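Local coordinates for HD-GYP domain-containing protein (Bdellovibrio bacteriovorus, PDB 3TM8) that is probably a cyclic-di-GMP phosphodiesterase of the HD-GYP class, or a close relative of one, holding two iron ions in an all-helical HD domain, at residues T176-L181 with S282-M287; A200-Y205 with Q248-I253; I254-E259 with P276-V281. All blocks are in the same frame, centred on the assembly; numbering follows the deposited sequence.

In the fold
All three contacts lie within the HD domain, and their loops follow a simple plan. Helix 167-185 comes first and opens interaction 1, which closes about a hundred residues later on helix 276-293. Next comes interaction 2, where residues 200-205, from helix 190-202 into the L202-Y205 turn, meet helix 248-256. Interaction 3 then opens further along the same helix 248-256 and closes on the start of helix 276-293, so interactions 2 and 3 run in series, both nested inside the loop of interaction 1. Helices 248-256 and 276-293 each serve twice. The contacts thus bind four helices around the iron pair, to which N285, H203, D204, H257 and E258 all contribute.

Interaction 1: T176-L181 with S282-M287; sequences TLSIAL and SSANAM. With FE (Fe (III) ion), chain D; PO4 (phosphate ion), chain C.
L177 lays its CB against the methyl of A284, CB to CB 4.0 Å, and brings CD1 to within 3.9 Å of the A284 carbonyl O. From the next residue of helix 167-185, S178 reaches the same methyl: its OG stands 3.5 Å from A284 CB. That hydroxyl is not stranded among carbon atoms, because it is hydrogen-bonded to the V174 carbonyl one turn back in its own helix; with its hydrogen-bonding need met there, it can lie against a methyl at little cost. Alanine suits the crossing point, since its lone methyl lets the helices come within 5.9 Å at the L177 and A284 CA atoms.

One residue on, N285 leaves helix 276-293 on the side away from helix 167-185, with CG anti to the backbone N (chi1 179°), and its amide uses both ends. OD1 binds an iron at 2.1 Å, while ND2 donates a nearly straight hydrogen bond, 169° at the hydrogen, to phosphate O3 3.0 Å away. The phosphate, probably a guest from the crystallisation liquor, bridges the two irons, O2 on the first and O4 on the second, each at 2.1 Å, and is also hydrogen-bonded to R289, H207 and W229. H170, H203, D204 and water 1 complete the six ligands of the first iron. As a neutral ligand with an acceptor and a donor side by side, the asparagine can serve the metal and an anion bound to it together; the phosphate may therefore mark where a substrate phosphate would sit.

Interaction 2: A200-Y205 with Q248-I253; sequences ALLHDY and QTVINI. With FE (Fe (III) ion), chain D; FE (Fe (III) ion), chain E.
The carbonyl O of A200 takes two donors from H203: ring ND1 at 2.7 Å, and the backbone N more loosely at 3.3 Å. The ND1 bond lies in the carbonyl plane and only 6° out of the ring plane, which fixes the rotation of the imidazole and turns NE2 to an iron 2.3 Å away. A chi1 of 79°, with CG between the backbone N and the carbonyl carbon, folds the ring back toward the A200 carbonyl to allow this. One ring face is covered, toward its rim, by D204 CB.

H203 and D204 are the histidine-aspartate pair that names the HD domain, set here in a type I turn from L202 to Y205. The aspartate suits its place because its two oxygens can serve two metals: OD2 binds the first iron and OD1 the second, while water 1 also joins them.

Behind the metals the packing is apolar, and branched side chains suit this buried seam: I253 CG2 touches both A200 N (4.0 Å) and H203 CB (4.1 Å). The L202 and V250 side chains lie at a slant to each other, CD1 of L202 to CG1 of V250 4.1 Å.

Interaction 3: I254-E259 with P276-V281; sequences IGQHEE and PLAVLV. With FE (Fe (III) ion), chain E.
The histidine-glutamate pair that binds the second iron of the HD-GYP centre sits in the type I turn from Q256 to E259, and helix 276-293 packs against its base. Q256 and A278 meet most closely: the A278 methyl nestles against the glutamine, with its CB 3.8 Å from Q256 CB and 3.7 Å from Q256 OE1. The long side chain of Q256 is extended beyond CG, carrying OE1 past the methyl to accept a hydrogen bond from the backbone N of D275, just before helix 276-293. Alanine suits this place, where the H257 and A278 CA atoms come within 5.3 Å. One turn further along, V281 CG1 touches H257 CB at 4.2 Å, a branched apolar side chain supporting the root of the ligand.

From that root the imidazole swings away from helix 276-293. Its ND1 is hydrogen-bonded to the I253 carbonyl and makes a weak bond, bent to 129°, with the I254 carbonyl, so that NE2 faces the iron at 2.2 Å. The next residue, E258, bends at chi2 (-63°) to bring OE2 to the same metal, also at 2.2 Å. D204, H232, water 1 and a phosphate oxygen complete the six ligands. A histidine and a glutamate in succession, here joined with the HD pair around two irons, are the ligands expected of an HD-GYP metal centre.

Interaction 1: T176-L181 with S282-M287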
ATOM      1  N   THR A 176      -6.586  -1.175   2.678  1.00  5.75           N
ATOM      2  CA  THR A 176      -7.307  -0.826   3.896  1.00  6.28           C
ATOM      3  C   THR A 176      -8.758  -0.454   3.565  1.00  6.72           C
ATOM      4  O   THR A 176      -9.704  -0.949   4.196  1.00  7.38           O
ATOM      5  CB  THR A 176      -6.606   0.339   4.626  1.00  6.80           C
ATOM      6  OG1 THR A 176      -5.218   0.024   4.815  1.00  6.30           O
ATOM      7  CG2 THR A 176      -7.239   0.598   5.985  1.00  9.15           C
ATOM      8  N   LEU A 177      -8.928   0.414   2.568  1.00  6.42           N
ATOM      9  CA  LEU A 177     -10.255   0.793   2.112  1.00  7.02           C
ATOM     10  C   LEU A 177     -10.980  -0.419   1.550  1.00  7.65           C
ATOM     11  O   LEU A 177     -12.184  -0.566   1.738  1.00  8.02           O
ATOM     12  CB  LEU A 177     -10.166   1.883   1.051  1.00  7.64           C
ATOM     13  CG  LEU A 177      -9.587   3.233   1.473  1.00  9.22           C
ATOM     14  CD1 LEU A 177      -9.375   4.117   0.251  1.00 10.20           C
ATOM     15  CD2 LEU A 177     -10.496   3.930   2.491  1.00 10.98           C
ATOM     16  N   SER A 178     -10.252  -1.301   0.874  1.00  6.94           N
ATOM     17  CA  SER A 178     -10.874  -2.500   0.315  1.00  7.38           C
ATOM     18  C   SER A 178     -11.401  -3.456   1.391  1.00  7.40           C
ATOM     19  O   SER A 178     -12.484  -4.032   1.241  1.00  7.95           O
ATOM     20  CB  SER A 178      -9.910  -3.234  -0.624  1.00  7.82           C
ATOM     21  OG  SER A 178      -9.612  -2.458  -1.777  1.00  7.20           O
ATOM     22  N   ILE A 179     -10.638  -3.636   2.464  1.00  7.71           N
ATOM     23  CA  ILE A 179     -11.100  -4.478   3.572  1.00  8.66           C
ATOM     24  C   ILE A 179     -12.386  -3.906   4.161  1.00  8.13           C
ATOM     25  O   ILE A 179     -13.371  -4.626   4.380  1.00  8.84           O
ATOM     26  CB  ILE A 179     -10.035  -4.586   4.694  1.00  8.71           C
ATOM     27  CG1 ILE A 179      -8.839  -5.415   4.220  1.00  8.48           C
ATOM     28  CG2 ILE A 179     -10.654  -5.194   5.965  1.00  9.29           C
ATOM     29  CD1 ILE A 179      -7.575  -5.204   5.047  1.00  9.29           C
ATOM     30  N   ALA A 180     -12.390  -2.600   4.403  1.00  8.05           N
ATOM     31  CA  ALA A 180     -13.566  -1.951   4.968  1.00  8.69           C
ATOM     32  C   ALA A 180     -14.759  -2.035   4.017  1.00  9.57           C
ATOM     33  O   ALA A 180     -15.884  -2.272   4.454  1.00  9.87           O
ATOM     34  CB  ALA A 180     -13.265  -0.500   5.329  1.00  9.29           C
ATOM     35  N   LEU A 181     -14.517  -1.852   2.721  1.00  8.82           N
ATOM     36  CA  LEU A 181     -15.587  -1.936   1.727  1.00  8.75           C
ATOM     37  C   LEU A 181     -16.163  -3.353   1.673  1.00  8.73           C
ATOM     38  O   LEU A 181     -17.382  -3.549   1.617  1.00  9.95           O
ATOM     39  CB  LEU A 181     -15.078  -1.486   0.354  1.00  8.94           C
ATOM     40  CG  LEU A 181     -16.059  -1.586  -0.815  1.00  9.51           C
ATOM     41  CD1 LEU A 181     -17.340  -0.821  -0.520  1.00 10.63           C
ATOM     42  CD2 LEU A 181     -15.389  -1.037  -2.053  1.00 10.37           C
ATOM     43  N   SER A 282     -11.003  -1.466  -7.767  1.00  6.68           N
ATOM     44  CA  SER A 282     -11.117  -0.336  -8.683  1.00  6.95           C
ATOM     45  C   SER A 282     -11.779   0.870  -8.009  1.00  6.90           C
ATOM     46  O   SER A 282     -11.308   2.002  -8.149  1.00  6.60           O
ATOM     47  CB  SER A 282     -11.866  -0.726  -9.954  1.00  7.51           C
ATOM     48  OG  SER A 282     -12.014   0.407 -10.790  1.00  9.26           O
ATOM     49  N   SER A 283     -12.867   0.629  -7.283  1.00  6.88           N
ATOM     50  CA  SER A 283     -13.551   1.696  -6.562  1.00  7.21           C
ATOM     51  C   SER A 283     -12.678   2.309  -5.465  1.00  6.99           C
ATOM     52  O   SER A 283     -12.576   3.532  -5.351  1.00  7.78           O
ATOM     53  CB  SER A 283     -14.865   1.187  -5.957  1.00  8.67           C
ATOM     54  OG  SER A 283     -15.726   0.666  -6.959  1.00  9.62           O
ATOM     55  N   ALA A 284     -12.056   1.457  -4.655  1.00  7.05           N
ATOM     56  CA  ALA A 284     -11.197   1.920  -3.575  1.00  7.13           C
ATOM     57  C   ALA A 284     -10.005   2.703  -4.119  1.00  7.38           C
ATOM     58  O   ALA A 284      -9.637   3.749  -3.577  1.00  8.08           O
ATOM     59  CB  ALA A 284     -10.717   0.747  -2.742  1.00  7.36           C
ATOM     60  N   ASN A 285      -9.413   2.202  -5.200  1.00  6.27           N
ATOM     61  CA  ASN A 285      -8.318   2.906  -5.828  1.00  6.28           C
ATOM     62  C   ASN A 285      -8.726   4.274  -6.340  1.00  6.21           C
ATOM     63  O   ASN A 285      -7.994   5.245  -6.169  1.00  6.93           O
ATOM     64  CB  ASN A 285      -7.760   2.110  -6.990  1.00  6.48           C
ATOM     65  CG  ASN A 285      -6.656   2.836  -7.661  1.00  5.99           C
ATOM     66  OD1 ASN A 285      -5.590   2.986  -7.079  1.00  6.77           O
ATOM     67  ND2 ASN A 285      -6.901   3.346  -8.862  1.00  7.25           N
ATOM     68  N   ALA A 286      -9.878   4.350  -6.999  1.00  6.59           N
ATOM     69  CA  ALA A 286     -10.299   5.603  -7.602  1.00  7.46           C
ATOM     70  C   ALA A 286     -10.410   6.669  -6.521  1.00  7.43           C
ATOM     71  O   ALA A 286     -10.053   7.831  -6.736  1.00  8.34           O
ATOM     72  CB  ALA A 286     -11.621   5.420  -8.326  1.00  9.06           C
ATOM     73  N   MET A 287     -10.901   6.272  -5.349  1.00  7.89           N
ATOM     74  CA  MET A 287     -11.006   7.203  -4.231  1.00  8.46           C
ATOM     75  C   MET A 287      -9.626   7.666  -3.729  1.00  8.28           C
ATOM     76  O   MET A 287      -9.411   8.860  -3.545  1.00  9.16           O
ATOM     77  CB  MET A 287     -11.887   6.627  -3.111  1.00 10.86           C
ATOM     78  CG  MET A 287     -13.358   6.469  -3.527  1.00 11.93           C
ATOM     79  SD  MET A 287     -14.294   8.013  -3.633  1.00 15.08           S
ATOM     80  CE  MET A 287     -14.718   8.236  -1.908  1.00 15.46           C
TER
HETATM   81 FE    FE D 902      -3.592   2.759  -7.803  1.00  5.02          FE
HETATM   82  P   PO4 C 901      -3.354   4.773 -10.235  1.00  7.47           P
HETATM   83  O1  PO4 C 901      -2.736   6.087 -10.639  1.00 11.70           O
HETATM   84  O2  PO4 C 901      -3.345   4.573  -8.738  1.00  7.43           O
HETATM   85  O3  PO4 C 901      -4.855   4.747 -10.607  1.00 10.37           O
HETATM   86  O4  PO4 C 901      -2.706   3.641 -11.003  1.00  5.47           O
HETATM   87  O   HOH W   1      -4.408   1.957  -9.410  1.00  5.37           O

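Interaction 2: A200-Y205 with Q248-I253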
ATOM      1  N   ALA A 200      -4.914  -5.838  -3.655  1.00  5.42           N
ATOM      2  CA  ALA A 200      -4.906  -4.393  -3.450  1.00  5.88           C
ATOM      3  C   ALA A 200      -3.507  -3.881  -3.095  1.00  5.77           C
ATOM      4  O   ALA A 200      -3.049  -2.866  -3.602  1.00  6.44           O
ATOM      5  CB  ALA A 200      -5.928  -3.998  -2.393  1.00  6.20           C
ATOM      6  N   LEU A 201      -2.814  -4.597  -2.230  1.00  5.13           N
ATOM      7  CA  LEU A 201      -1.481  -4.187  -1.851  0.50  4.93           C
ATOM      8  C   LEU A 201      -0.552  -4.111  -3.067  1.00  5.54           C
ATOM      9  O   LEU A 201       0.259  -3.182  -3.177  1.00  6.02           O
ATOM     10  CB  LEU A 201      -0.952  -5.159  -0.808  0.50  5.11           C
ATOM     11  CG  LEU A 201       0.410  -4.871  -0.212  0.50  5.62           C
ATOM     12  CD1 LEU A 201       0.451  -3.479   0.387  0.50  6.15           C
ATOM     13  CD2 LEU A 201       0.704  -5.922   0.839  0.50  5.82           C
ATOM     14  N   LEU A 202      -0.682  -5.071  -3.974  1.00  5.04           N
ATOM     15  CA  LEU A 202       0.206  -5.191  -5.118  1.00  5.21           C
ATOM     16  C   LEU A 202      -0.337  -4.553  -6.393  1.00  5.67           C
ATOM     17  O   LEU A 202       0.300  -4.655  -7.442  1.00  6.00           O
ATOM     18  CB  LEU A 202       0.506  -6.667  -5.377  1.00  6.02           C
ATOM     19  CG  LEU A 202       1.137  -7.467  -4.226  1.00  6.32           C
ATOM     20  CD1 LEU A 202       1.261  -8.933  -4.619  1.00  8.23           C
ATOM     21  CD2 LEU A 202       2.502  -6.888  -3.838  1.00  7.02           C
ATOM     22  N   HIS A 203      -1.493  -3.893  -6.305  1.00  5.06           N
ATOM     23  CA  HIS A 203      -2.255  -3.590  -7.513  1.00  4.78           C
ATOM     24  C   HIS A 203      -1.485  -2.769  -8.541  1.00  5.11           C
ATOM     25  O   HIS A 203      -1.664  -2.961  -9.744  1.00  6.50           O
ATOM     26  CB  HIS A 203      -3.619  -2.953  -7.199  1.00  5.77           C
ATOM     27  CG  HIS A 203      -3.567  -1.494  -6.866  1.00  5.43           C
ATOM     28  ND1 HIS A 203      -3.280  -1.017  -5.601  1.00  5.91           N
ATOM     29  CD2 HIS A 203      -3.775  -0.401  -7.641  1.00  5.15           C
ATOM     30  CE1 HIS A 203      -3.317   0.306  -5.615  1.00  5.69           C
ATOM     31  NE2 HIS A 203      -3.628   0.703  -6.837  1.00  5.59           N
ATOM     32  N   ASP A 204      -0.628  -1.861  -8.071  1.00  4.75           N
ATOM     33  CA  ASP A 204       0.071  -0.932  -8.959  1.00  5.83           C
ATOM     34  C   ASP A 204       1.491  -1.355  -9.292  1.00  5.67           C
ATOM     35  O   ASP A 204       2.346  -0.526  -9.616  1.00  5.69           O
ATOM     36  CB  ASP A 204       0.019   0.489  -8.397  1.00  5.18           C
ATOM     37  CG  ASP A 204      -1.200   1.259  -8.886  1.00  5.38           C
ATOM     38  OD1 ASP A 204      -1.750   0.876  -9.944  1.00  5.33           O
ATOM     39  OD2 ASP A 204      -1.604   2.239  -8.216  1.00  5.32           O
ATOM     40  N   TYR A 205       1.731  -2.660  -9.256  1.00  6.05           N
ATOM     41  CA  TYR A 205       3.016  -3.208  -9.668  1.00  7.07           C
ATOM     42  C   TYR A 205       3.475  -2.665 -11.031  1.00  6.51           C
ATOM     43  O   TYR A 205       4.670  -2.442 -11.256  1.00  7.40           O
ATOM     44  CB  TYR A 205       2.940  -4.734  -9.695  1.00  7.16           C
ATOM     45  CG  TYR A 205       4.191  -5.397 -10.212  1.00  8.02           C
ATOM     46  CD1 TYR A 205       5.448  -5.066  -9.707  1.00  7.80           C
ATOM     47  CD2 TYR A 205       4.117  -6.351 -11.217  1.00 11.38           C
ATOM     48  CE1 TYR A 205       6.597  -5.688 -10.188  1.00  8.89           C
ATOM     49  CE2 TYR A 205       5.247  -6.960 -11.706  1.00 12.45           C
ATOM     50  CZ  TYR A 205       6.483  -6.630 -11.193  1.00 10.21           C
ATOM     51  OH  TYR A 205       7.588  -7.259 -11.702  1.00 12.14           O
ATOM     52  N   GLN A 248      -4.626 -16.387  -8.866  1.00 11.24           N
ATOM     53  CA  GLN A 248      -5.364 -15.812  -9.988  1.00 11.63           C
ATOM     54  C   GLN A 248      -6.086 -14.518  -9.606  1.00 11.11           C
ATOM     55  O   GLN A 248      -6.108 -13.567 -10.386  1.00 10.95           O
ATOM     56  CB  GLN A 248      -6.360 -16.816 -10.570  1.00 13.57           C
ATOM     57  CG  GLN A 248      -7.005 -16.324 -11.857  1.00 14.80           C
ATOM     58  CD  GLN A 248      -5.989 -16.117 -12.971  1.00 17.27           C
ATOM     59  OE1 GLN A 248      -5.172 -16.996 -13.249  1.00 19.48           O
ATOM     60  NE2 GLN A 248      -6.031 -14.951 -13.609  1.00 16.55           N
ATOM     61  N   THR A 249      -6.670 -14.478  -8.412  1.00 10.47           N
ATOM     62  CA  THR A 249      -7.372 -13.281  -7.962  1.00 10.48           C
ATOM     63  C   THR A 249      -6.432 -12.074  -7.929  1.00  8.38           C
ATOM     64  O   THR A 249      -6.815 -10.961  -8.291  1.00  9.28           O
ATOM     65  CB  THR A 249      -7.961 -13.472  -6.560  1.00 13.48           C
ATOM     66  OG1 THR A 249      -8.953 -14.506  -6.594  1.00 18.63           O
ATOM     67  CG2 THR A 249      -8.585 -12.176  -6.059  1.00 12.57           C
ATOM     68  N   VAL A 250      -5.198 -12.299  -7.481  1.00  8.61           N
ATOM     69  CA  VAL A 250      -4.202 -11.235  -7.406  1.00  8.50           C
ATOM     70  C   VAL A 250      -3.816 -10.754  -8.812  1.00  7.84           C
ATOM     71  O   VAL A 250      -3.743  -9.549  -9.071  1.00  8.52           O
ATOM     72  CB  VAL A 250      -2.975 -11.722  -6.609  1.00  8.13           C
ATOM     73  CG1 VAL A 250      -1.859 -10.695  -6.659  1.00  9.01           C
ATOM     74  CG2 VAL A 250      -3.382 -12.029  -5.163  1.00  8.58           C
ATOM     75  N   ILE A 251      -3.581 -11.698  -9.719  1.00  8.02           N
ATOM     76  CA  ILE A 251      -3.333 -11.366 -11.118  1.00  9.01           C
ATOM     77  C   ILE A 251      -4.500 -10.566 -11.693  1.00  7.70           C
ATOM     78  O   ILE A 251      -4.300  -9.575 -12.386  1.00  8.87           O
ATOM     79  CB  ILE A 251      -3.099 -12.634 -11.973  1.00 11.47           C
ATOM     80  CG1 ILE A 251      -1.835 -13.368 -11.503  1.00 12.71           C
ATOM     81  CG2 ILE A 251      -3.020 -12.281 -13.465  1.00 12.72           C
ATOM     82  CD1 ILE A 251      -1.782 -14.831 -11.941  1.00 14.15           C
ATOM     83  N   ASN A 252      -5.725 -11.001 -11.408  1.00  7.98           N
ATOM     84  CA  ASN A 252      -6.895 -10.276 -11.892  1.00  8.71           C
ATOM     85  C   ASN A 252      -6.952  -8.849 -11.377  1.00  8.06           C
ATOM     86  O   ASN A 252      -7.270  -7.933 -12.121  1.00  8.72           O
ATOM     87  CB  ASN A 252      -8.185 -10.991 -11.499  1.00  9.62           C
ATOM     88  CG  ASN A 252      -8.363 -12.305 -12.223  1.00 11.80           C
ATOM     89  OD1 ASN A 252      -7.678 -12.582 -13.212  1.00 12.26           O
ATOM     90  ND2 ASN A 252      -9.290 -13.126 -11.736  1.00 12.17           N
ATOM     91  N   ILE A 253      -6.661  -8.660 -10.096  1.00  7.90           N
ATOM     92  CA  ILE A 253      -6.694  -7.322  -9.523  1.00  7.66           C
ATOM     93  C   ILE A 253      -5.601  -6.435 -10.137  1.00  7.10           C
ATOM     94  O   ILE A 253      -5.850  -5.287 -10.511  1.00  7.37           O
ATOM     95  CB  ILE A 253      -6.614  -7.375  -7.995  1.00  6.82           C
ATOM     96  CG1 ILE A 253      -7.922  -7.947  -7.433  1.00  7.38           C
ATOM     97  CG2 ILE A 253      -6.332  -5.995  -7.417  1.00  7.48           C
ATOM     98  CD1 ILE A 253      -7.821  -8.371  -5.973  1.00  8.43           C
TER
HETATM   99 FE    FE D 902      -3.592   2.759  -7.803  1.00  5.02          FE
HETATM  100 FE    FE E 903      -3.423   1.658 -11.038  1.00  5.65          FE
HETATM  101  O   HOH W   1      -4.408   1.957  -9.410  1.00  5.37           O

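Interaction 3: I254-E259 with P276-V281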
ATOM      1  N   ILE A 254      -4.394  -6.969 -10.274  1.00  7.49           N
ATOM      2  CA  ILE A 254      -3.326  -6.200 -10.900  1.00  7.80           C
ATOM      3  C   ILE A 254      -3.731  -5.741 -12.309  1.00  7.67           C
ATOM      4  O   ILE A 254      -3.539  -4.569 -12.679  1.00  8.98           O
ATOM      5  CB  ILE A 254      -2.007  -7.002 -10.915  1.00  8.48           C
ATOM      6  CG1 ILE A 254      -1.475  -7.129  -9.488  1.00  8.46           C
ATOM      7  CG2 ILE A 254      -0.975  -6.326 -11.814  1.00  9.78           C
ATOM      8  CD1 ILE A 254      -0.354  -8.133  -9.335  1.00 10.03           C
ATOM      9  N   GLY A 255      -4.326  -6.648 -13.078  1.00  7.18           N
ATOM     10  CA  GLY A 255      -4.665  -6.365 -14.459  1.00  8.22           C
ATOM     11  C   GLY A 255      -5.972  -5.632 -14.691  1.00  8.41           C
ATOM     12  O   GLY A 255      -6.119  -4.970 -15.715  1.00  9.13           O
ATOM     13  N   GLN A 256      -6.924  -5.746 -13.765  1.00  7.81           N
ATOM     14  CA  GLN A 256      -8.282  -5.243 -14.015  1.00  8.83           C
ATOM     15  C   GLN A 256      -8.676  -4.036 -13.167  1.00  8.72           C
ATOM     16  O   GLN A 256      -9.793  -3.535 -13.283  1.00  8.13           O
ATOM     17  CB  GLN A 256      -9.329  -6.350 -13.809  1.00  9.14           C
ATOM     18  CG  GLN A 256      -9.148  -7.574 -14.675  1.00 10.28           C
ATOM     19  CD  GLN A 256     -10.145  -8.672 -14.316  1.00 13.84           C
ATOM     20  OE1 GLN A 256     -11.005  -8.488 -13.454  1.00 17.17           O
ATOM     21  NE2 GLN A 256     -10.030  -9.819 -14.974  1.00 17.37           N
ATOM     22  N   HIS A 257      -7.783  -3.576 -12.298  1.00  7.25           N
ATOM     23  CA  HIS A 257      -8.196  -2.596 -11.299  1.00  7.39           C
ATOM     24  C   HIS A 257      -8.459  -1.198 -11.863  1.00  7.52           C
ATOM     25  O   HIS A 257      -8.962  -0.343 -11.143  1.00  7.77           O
ATOM     26  CB  HIS A 257      -7.158  -2.496 -10.184  1.00  7.08           C
ATOM     27  CG  HIS A 257      -5.908  -1.785 -10.607  1.00  6.74           C
ATOM     28  ND1 HIS A 257      -4.808  -2.442 -11.115  1.00  6.93           N
ATOM     29  CD2 HIS A 257      -5.605  -0.465 -10.645  1.00  5.76           C
ATOM     30  CE1 HIS A 257      -3.872  -1.559 -11.427  1.00  6.26           C
ATOM     31  NE2 HIS A 257      -4.334  -0.352 -11.155  1.00  5.64           N
ATOM     32  N   GLU A 258      -8.088  -0.952 -13.121  1.00  7.85           N
ATOM     33  CA  GLU A 258      -8.409   0.327 -13.763  1.00  8.27           C
ATOM     34  C   GLU A 258      -9.658   0.221 -14.632  1.00  9.70           C
ATOM     35  O   GLU A 258     -10.050   1.183 -15.295  1.00 10.81           O
ATOM     36  CB  GLU A 258      -7.243   0.846 -14.601  1.00  8.34           C
ATOM     37  CG  GLU A 258      -5.990   1.155 -13.799  1.00  8.48           C
ATOM     38  CD  GLU A 258      -6.163   2.269 -12.775  1.00  8.27           C
ATOM     39  OE1 GLU A 258      -7.237   2.903 -12.708  1.00  9.75           O
ATOM     40  OE2 GLU A 258      -5.199   2.515 -12.030  1.00  7.65           O
ATOM     41  N   GLU A 259     -10.292  -0.946 -14.639  1.00 10.91           N
ATOM     42  CA  GLU A 259     -11.500  -1.127 -15.424  1.00 12.15           C
ATOM     43  C   GLU A 259     -12.674  -0.473 -14.718  1.00 12.48           C
ATOM     44  O   GLU A 259     -12.704  -0.386 -13.490  1.00 12.90           O
ATOM     45  CB  GLU A 259     -11.758  -2.609 -15.693  1.00 13.75           C
ATOM     46  CG  GLU A 259     -10.651  -3.274 -16.501  1.00 14.00           C
ATOM     47  CD  GLU A 259     -10.209  -2.435 -17.697  1.00 15.33           C
ATOM     48  OE1 GLU A 259     -11.044  -2.176 -18.595  1.00 15.85           O
ATOM     49  OE2 GLU A 259      -9.025  -2.039 -17.748  1.00 15.39           O
ATOM     50  N   PRO A 276     -15.173  -9.893  -9.536  1.00 14.60           N
ATOM     51  CA  PRO A 276     -15.884  -8.975  -8.640  0.50 13.95           C
ATOM     52  C   PRO A 276     -14.951  -8.305  -7.628  1.00 11.91           C
ATOM     53  O   PRO A 276     -15.183  -7.157  -7.244  1.00 12.80           O
ATOM     54  CB  PRO A 276     -16.897  -9.886  -7.930  0.50 15.55           C
ATOM     55  CG  PRO A 276     -16.387 -11.277  -8.136  0.50 16.21           C
ATOM     56  CD  PRO A 276     -15.714 -11.260  -9.469  0.50 16.31           C
ATOM     57  N   LEU A 277     -13.903  -9.001  -7.206  1.00 10.62           N
ATOM     58  CA  LEU A 277     -12.983  -8.402  -6.248  1.00 10.29           C
ATOM     59  C   LEU A 277     -12.172  -7.263  -6.874  1.00  9.81           C
ATOM     60  O   LEU A 277     -11.794  -6.314  -6.183  1.00  9.31           O
ATOM     61  CB  LEU A 277     -12.076  -9.465  -5.618  1.00 11.15           C
ATOM     62  CG  LEU A 277     -12.821 -10.511  -4.775  1.00 12.72           C
ATOM     63  CD1 LEU A 277     -11.863 -11.593  -4.306  1.00 13.92           C
ATOM     64  CD2 LEU A 277     -13.519  -9.860  -3.588  1.00 13.69           C
ATOM     65  N   ALA A 278     -11.918  -7.348  -8.180  1.00  9.10           N
ATOM     66  CA  ALA A 278     -11.242  -6.256  -8.881  1.00  8.06           C
ATOM     67  C   ALA A 278     -12.136  -5.020  -9.005  1.00  8.49           C
ATOM     68  O   ALA A 278     -11.641  -3.899  -9.024  1.00  9.39           O
ATOM     69  CB  ALA A 278     -10.734  -6.698 -10.253  1.00  8.85           C
ATOM     70  N   VAL A 279     -13.450  -5.220  -9.098  1.00  8.79           N
ATOM     71  CA  VAL A 279     -14.381  -4.097  -9.127  1.00 10.26           C
ATOM     72  C   VAL A 279     -14.283  -3.321  -7.811  1.00  8.84           C
ATOM     73  O   VAL A 279     -14.289  -2.087  -7.802  1.00  8.67           O
ATOM     74  CB  VAL A 279     -15.836  -4.562  -9.373  1.00 11.47           C
ATOM     75  CG1 VAL A 279     -16.776  -3.359  -9.432  1.00 11.36           C
ATOM     76  CG2 VAL A 279     -15.913  -5.375 -10.651  1.00 13.14           C
ATOM     77  N   LEU A 280     -14.175  -4.055  -6.706  1.00 10.00           N
ATOM     78  CA  LEU A 280     -14.034  -3.451  -5.396  0.50  9.64           C
ATOM     79  C   LEU A 280     -12.729  -2.641  -5.310  1.00  7.71           C
ATOM     80  O   LEU A 280     -12.734  -1.480  -4.892  1.00  8.49           O
ATOM     81  CB  LEU A 280     -14.089  -4.555  -4.334  0.50 10.64           C
ATOM     82  CG  LEU A 280     -14.346  -4.171  -2.881  0.50 11.59           C
ATOM     83  CD1 LEU A 280     -14.820  -5.366  -2.068  0.50 10.45           C
ATOM     84  CD2 LEU A 280     -13.086  -3.596  -2.280  0.50 11.64           C
ATOM     85  N   VAL A 281     -11.620  -3.252  -5.715  1.00  7.03           N
ATOM     86  CA  VAL A 281     -10.339  -2.554  -5.687  1.00  7.38           C
ATOM     87  C   VAL A 281     -10.352  -1.338  -6.614  1.00  6.63           C
ATOM     88  O   VAL A 281      -9.775  -0.299  -6.290  1.00  7.45           O
ATOM     89  CB  VAL A 281      -9.165  -3.489  -6.037  1.00  8.03           C
ATOM     90  CG1 VAL A 281      -7.860  -2.706  -6.095  1.00  7.47           C
ATOM     91  CG2 VAL A 281      -9.055  -4.601  -5.008  1.00  8.94           C
TER
HETATM   92 FE    FE E 903      -3.423   1.658 -11.038  1.00  5.65          FE
HETATM   93  O   HOH W   1      -4.408   1.957  -9.410  1.00  5.37           O